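Local structure of S-adenosyl-L-methionine-dependent 2-deoxy-scyllo-inosamine dehydrogenase (Bacillus circulans, 4M7S) at residues A176-L181 / G198-Q203; A39-L44 / V75-E80. The protein catalyses the radical S-adenosylmethionine-dependent two-electron oxidation of 2-deoxy-scyllo-inosamine to amino-dideoxy-scyllo-inosose in butirosin biosynthesis, using two [4Fe-4S] clusters. All coordinates share one frame; numbering follows the deposited sequence.

Overall arrangement
From the N terminus the chain first closes contact 2, where helix 38-50, following strand 7-10, meets helix 71-81 after an excursion through strand 56-58. This pairs neighbouring helices on one face of the parallel sheet of the radical SAM domain. Contact 1 closes much later, within the iron-sulfur cluster-binding domain, where the chain leaves strand 175-178, passes through strand 183-185 and returns at strand 198-199. The two closures follow in series, neither nested nor crossed. Their centres nevertheless lie about 14 Å apart and their residues touch: Ile200 packs on Leu44, and Val180 and Leu181 meet Leu40, joining the auxiliary domain to helix 38-50.

Contact 1: residues A176-L181 / G198-Q203; sequences AVVTVL and GNIGEQ
Asn199 reaches across to the backbone of Leu181, its ND2 donating a hydrogen bond of 2.8 Å to Leu181 O. The N-H points well at its target (160°), and the acceptor lies close to the plane of the Asn199 amide, although the donor stands 33° out of the peptide plane of Leu181. The second meeting point is apolar: Val178 and Ile200 extend toward each other tip to tip, with CG1 of Val178 3.9 Å from CD1 of Ile200. The CG1 branch of Val178 lies anti to the backbone N (chi1 177°), which presents that methyl to the isoleucine.

Behind these contacts, the Asn199 amide is held from its own segment: OD1 accepts from Gly201 N at 2.7 Å, an Asx turn. A separate backbone bond, Glu202 N to Asn199 O at 3.0 Å, closes the same bend. ND2 also donates to Asn183 OD1, on the strand that separates 175-178 from 198-199 in the sheet. Further out, Ile205 of helix 205-209 packs against both Val178 and Ile200, and Leu40 and Leu44 of helix 38-50 adjoin Ile200.

The contact thus joins strand 175-178 and the turn after it to the edge strand 198-199 and its following loop. Val178 and Ile200 link the two sides of strand 183-185, while Asn199 ties to the turn that enters it. With its oxygen engaged in the Asx turn and its nitrogen shared by two acceptors, the Asn199 amide has its flip state fixed, and a directional polar tie complements the nearby aliphatic contact.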
loop_
_atom_site.group_PDB
_atom_site.type_symbol
_atom_site.label_atom_id
_atom_site.label_comp_id
_atom_site.label_asym_id
_atom_site.label_seq_id
_atom_site.Cartn_x
_atom_site.Cartn_y
_atom_site.Cartn_z
ATOM N N ALA A 176 -6.424 1.354 0.381
ATOM C CA ALA A 176 -6.099 2.706 -0.046
ATOM C C ALA A 176 -4.580 2.814 -0.178
ATOM O O ALA A 176 -3.842 2.288 0.661
ATOM C CB ALA A 176 -6.618 3.734 0.964
ATOM N N VAL A 177 -4.116 3.503 -1.220
ATOM C CA VAL A 177 -2.702 3.810 -1.356
ATOM C C VAL A 177 -2.516 5.305 -1.193
ATOM O O VAL A 177 -3.278 6.078 -1.759
ATOM C CB VAL A 177 -2.159 3.403 -2.745
ATOM C CG1 VAL A 177 -0.687 3.809 -2.891
ATOM C CG2 VAL A 177 -2.298 1.913 -2.951
ATOM N N VAL A 178 -1.505 5.710 -0.424
ATOM C CA VAL A 178 -1.139 7.120 -0.291
ATOM C C VAL A 178 0.296 7.306 -0.818
ATOM O O VAL A 178 1.225 6.679 -0.314
ATOM C CB VAL A 178 -1.206 7.563 1.184
ATOM C CG1 VAL A 178 -0.742 9.018 1.346
ATOM C CG2 VAL A 178 -2.603 7.360 1.747
ATOM N N THR A 179 0.467 8.147 -1.839
ATOM C CA THR A 179 1.758 8.347 -2.479
ATOM C C THR A 179 2.584 9.347 -1.688
ATOM O O THR A 179 2.078 9.932 -0.716
ATOM C CB THR A 179 1.604 8.872 -3.915
ATOM O OG1 THR A 179 1.115 10.221 -3.878
ATOM C CG2 THR A 179 0.639 7.976 -4.719
ATOM N N VAL A 180 3.835 9.559 -2.109
ATOM C CA VAL A 180 4.747 10.428 -1.354
ATOM C C VAL A 180 4.196 11.823 -1.205
ATOM O O VAL A 180 4.507 12.508 -0.235
ATOM C CB VAL A 180 6.138 10.625 -2.009
ATOM C CG1 VAL A 180 7.224 9.952 -1.191
ATOM C CG2 VAL A 180 6.150 10.220 -3.474
ATOM N N LEU A 181 3.416 12.251 -2.194
ATOM C CA LEU A 181 2.895 13.611 -2.217
ATOM C C LEU A 181 1.452 13.677 -1.709
ATOM O O LEU A 181 0.809 14.725 -1.780
ATOM C CB LEU A 181 3.026 14.218 -3.616
ATOM C CG LEU A 181 4.461 14.365 -4.132
ATOM C CD1 LEU A 181 4.476 14.936 -5.539
ATOM C CD2 LEU A 181 5.290 15.240 -3.189
ATOM N N GLY A 198 -8.061 11.663 -4.421
ATOM C CA GLY A 198 -7.951 12.927 -3.714
ATOM C C GLY A 198 -6.555 13.008 -3.136
ATOM O O GLY A 198 -5.679 12.243 -3.532
ATOM N N ASN A 199 -6.343 13.929 -2.201
ATOM C CA ASN A 199 -5.033 14.110 -1.589
ATOM C C ASN A 199 -5.231 14.411 -0.102
ATOM O O ASN A 199 -6.007 15.299 0.252
ATOM C CB ASN A 199 -4.279 15.251 -2.296
ATOM C CG ASN A 199 -2.857 15.424 -1.778
ATOM O OD1 ASN A 199 -2.651 15.850 -0.634
ATOM N ND2 ASN A 199 -1.866 15.094 -2.619
ATOM N N ILE A 200 -4.552 13.658 0.760
ATOM C CA ILE A 200 -4.744 13.772 2.206
ATOM C C ILE A 200 -4.150 15.048 2.801
ATOM O O ILE A 200 -4.430 15.387 3.954
ATOM C CB ILE A 200 -4.161 12.565 2.965
ATOM C CG1 ILE A 200 -2.655 12.465 2.713
ATOM C CG2 ILE A 200 -4.882 11.283 2.566
ATOM C CD1 ILE A 200 -1.915 11.768 3.798
ATOM N N GLY A 201 -3.336 15.753 2.019
ATOM C CA GLY A 201 -2.867 17.066 2.418
ATOM C C GLY A 201 -3.966 18.111 2.273
ATOM O O GLY A 201 -3.839 19.230 2.772
ATOM N N GLU A 202 -5.052 17.753 1.590
ATOM C CA GLU A 202 -6.107 18.725 1.301
ATOM C C GLU A 202 -7.472 18.278 1.813
ATOM O O GLU A 202 -8.422 19.050 1.821
ATOM C CB GLU A 202 -6.219 18.966 -0.207
ATOM C CG GLU A 202 -4.908 19.110 -0.959
ATOM C CD GLU A 202 -5.098 18.984 -2.466
ATOM O OE1 GLU A 202 -6.253 19.104 -2.931
ATOM O OE2 GLU A 202 -4.096 18.757 -3.181
ATOM N N GLN A 203 -7.575 17.022 2.222
ATOM C CA GLN A 203 -8.875 16.450 2.526
ATOM C C GLN A 203 -8.704 15.195 3.366
ATOM O O GLN A 203 -7.718 14.479 3.222
ATOM C CB GLN A 203 -9.598 16.112 1.215
ATOM C CG GLN A 203 -11.013 15.607 1.370
ATOM C CD GLN A 203 -11.764 15.607 0.051
ATOM O OE1 GLN A 203 -11.179 15.378 -1.013
ATOM N NE2 GLN A 203 -13.062 15.883 0.111
#

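Contact 2: residues A39-L44 / V75-E80; sequences ALYKTL and VGMTTE
Tyr41 points from helix 38-50 toward helix 71-81 and meets Met77 and Thr78 along the edge of its ring. Met77, a selenomethionine in this crystal, places SE 4.2 Å from CD2 of Tyr41. The selenium lies 5.4 Å from the ring centroid of Tyr41 and 82° off the ring normal, an edge-on Met-aromatic contact. The two side chains run past each other in opposite directions. At the far end of the ring Tyr41 OH lies 3.0 Å from the methyl CG2 of Thr78, near the ring plane; this is shorter than a normal van der Waals contact, so its exact length is doubtful.

The same rotation that lets Thr78 OG1 bond to Val75 O at 2.7 Å, approaching a lone pair of that carbonyl within its plane, turns CG2 toward the tyrosine. Tyr41 also stacks with Phe74, and toward the sheet it touches Val10 of strand 7-10.

The outer side is open to solvent at the exposed Lys42 and the partly exposed Met77, yet it still packs. Met77 turns at its last torsion (chi3 70°), bringing CE to 3.7 Å from Lys42 CB, so the methyl lies across the aliphatic start of the lysine. Lys42 then leads away, its ammonium forming a salt bridge with Glu46 one turn on in the same helix.

The helices run nearly parallel, their local axes 10.8 Å apart at an angle of 22°, as befits successive helices on one face of the parallel radical SAM sheet. No hydrogen bond joins the two segments; their union rests on ring-edge, selenium and methyl packing, while the polar ends of Thr78 and Lys42 are bonded within their own helices.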
loop_
_atom_site.group_PDB
_atom_site.type_symbol
_atom_site.label_atom_id
_atom_site.label_comp_id
_atom_site.label_asym_id
_atom_site.label_seq_id
_atom_site.Cartn_x
_atom_site.Cartn_y
_atom_site.Cartn_z
ATOM N N ALA A 39 5.631 16.147 7.992
ATOM C CA ALA A 39 4.383 16.835 8.270
ATOM C C ALA A 39 3.211 16.146 7.570
ATOM O O ALA A 39 2.107 16.087 8.106
ATOM C CB ALA A 39 4.471 18.261 7.830
ATOM N N LEU A 40 3.442 15.642 6.362
ATOM C CA LEU A 40 2.370 14.962 5.630
ATOM C C LEU A 40 2.058 13.624 6.284
ATOM O O LEU A 40 0.892 13.225 6.388
ATOM C CB LEU A 40 2.725 14.765 4.151
ATOM C CG LEU A 40 1.618 14.135 3.287
ATOM C CD1 LEU A 40 0.383 15.038 3.250
ATOM C CD2 LEU A 40 2.119 13.842 1.874
ATOM N N TYR A 41 3.099 12.923 6.724
ATOM C CA TYR A 41 2.891 11.663 7.417
ATOM C C TYR A 41 2.173 11.901 8.742
ATOM O O TYR A 41 1.346 11.086 9.157
ATOM C CB TYR A 41 4.204 10.920 7.661
ATOM C CG TYR A 41 3.981 9.519 8.201
ATOM C CD1 TYR A 41 3.713 8.464 7.338
ATOM C CD2 TYR A 41 4.008 9.261 9.568
ATOM C CE1 TYR A 41 3.493 7.188 7.815
ATOM C CE2 TYR A 41 3.799 7.978 10.061
ATOM C CZ TYR A 41 3.548 6.951 9.170
ATOM O OH TYR A 41 3.328 5.681 9.633
ATOM N N LYS A 42 2.480 13.011 9.410
ATOM C CA LYS A 42 1.758 13.323 10.640
ATOM C C LYS A 42 0.262 13.564 10.411
ATOM O O LYS A 42 -0.562 13.068 11.185
ATOM C CB LYS A 42 2.378 14.497 11.411
ATOM C CG LYS A 42 1.616 14.821 12.697
ATOM C CD LYS A 42 2.488 15.577 13.694
ATOM C CE LYS A 42 1.700 16.035 14.922
ATOM N NZ LYS A 42 0.578 16.928 14.566
ATOM N N THR A 43 -0.114 14.315 9.375
ATOM C CA THR A 43 -1.551 14.512 9.174
ATOM C C THR A 43 -2.243 13.204 8.791
ATOM O O THR A 43 -3.393 13.001 9.144
ATOM C CB THR A 43 -1.969 15.699 8.228
ATOM O OG1 THR A 43 -2.758 15.217 7.135
ATOM C CG2 THR A 43 -0.802 16.461 7.700
ATOM N N LEU A 44 -1.544 12.310 8.096
ATOM C CA LEU A 44 -2.119 10.991 7.821
ATOM C C LEU A 44 -2.356 10.210 9.117
ATOM O O LEU A 44 -3.394 9.561 9.283
ATOM C CB LEU A 44 -1.221 10.171 6.892
ATOM C CG LEU A 44 -1.765 8.765 6.593
ATOM C CD1 LEU A 44 -3.138 8.822 5.890
ATOM C CD2 LEU A 44 -0.784 7.960 5.762
ATOM N N VAL A 75 7.350 4.707 12.067
ATOM C CA VAL A 75 6.864 3.491 12.716
ATOM C C VAL A 75 6.458 3.753 14.174
ATOM O O VAL A 75 5.416 3.276 14.636
ATOM C CB VAL A 75 7.922 2.370 12.645
ATOM C CG1 VAL A 75 7.477 1.170 13.455
ATOM C CG2 VAL A 75 8.170 1.976 11.192
ATOM N N GLY A 76 7.280 4.515 14.895
ATOM C CA GLY A 76 6.973 4.879 16.267
ATOM C C GLY A 76 5.668 5.656 16.370
ATOM O O GLY A 76 4.895 5.478 17.318
HETATM N N MSE A 77 5.417 6.520 15.391
HETATM C CA MSE A 77 4.173 7.294 15.367
HETATM C C MSE A 77 2.930 6.425 15.155
HETATM O O MSE A 77 1.848 6.756 15.648
HETATM C CB MSE A 77 4.232 8.393 14.300
HETATM C CG MSE A 77 5.208 9.516 14.617
HETATM SE SE MSE A 77 5.351 10.840 13.171
HETATM C CE MSE A 77 3.587 11.644 13.344
ATOM N N THR A 78 3.067 5.316 14.434
ATOM C CA THR A 78 1.905 4.460 14.216
ATOM C C THR A 78 1.448 3.880 15.533
ATOM O O THR A 78 0.250 3.793 15.803
ATOM C CB THR A 78 2.166 3.305 13.233
ATOM O OG1 THR A 78 2.990 2.320 13.870
ATOM C CG2 THR A 78 2.827 3.815 11.987
ATOM N N THR A 79 2.415 3.496 16.359
ATOM C CA THR A 79 2.132 2.937 17.677
ATOM C C THR A 79 1.451 3.969 18.592
ATOM O O THR A 79 0.685 3.614 19.501
ATOM C CB THR A 79 3.436 2.398 18.333
ATOM O OG1 THR A 79 4.003 1.375 17.500
ATOM C CG2 THR A 79 3.169 1.823 19.699
ATOM N N GLU A 80 1.727 5.248 18.347
ATOM C CA GLU A 80 1.153 6.323 19.167
ATOM C C GLU A 80 -0.240 6.690 18.687
ATOM O O GLU A 80 -1.158 6.866 19.489
ATOM C CB GLU A 80 2.037 7.571 19.112
ATOM C CG GLU A 80 2.890 7.803 20.341
ATOM C CD GLU A 80 2.128 8.478 21.465
ATOM O OE1 GLU A 80 2.190 7.977 22.608
ATOM O OE2 GLU A 80 1.474 9.514 21.208
#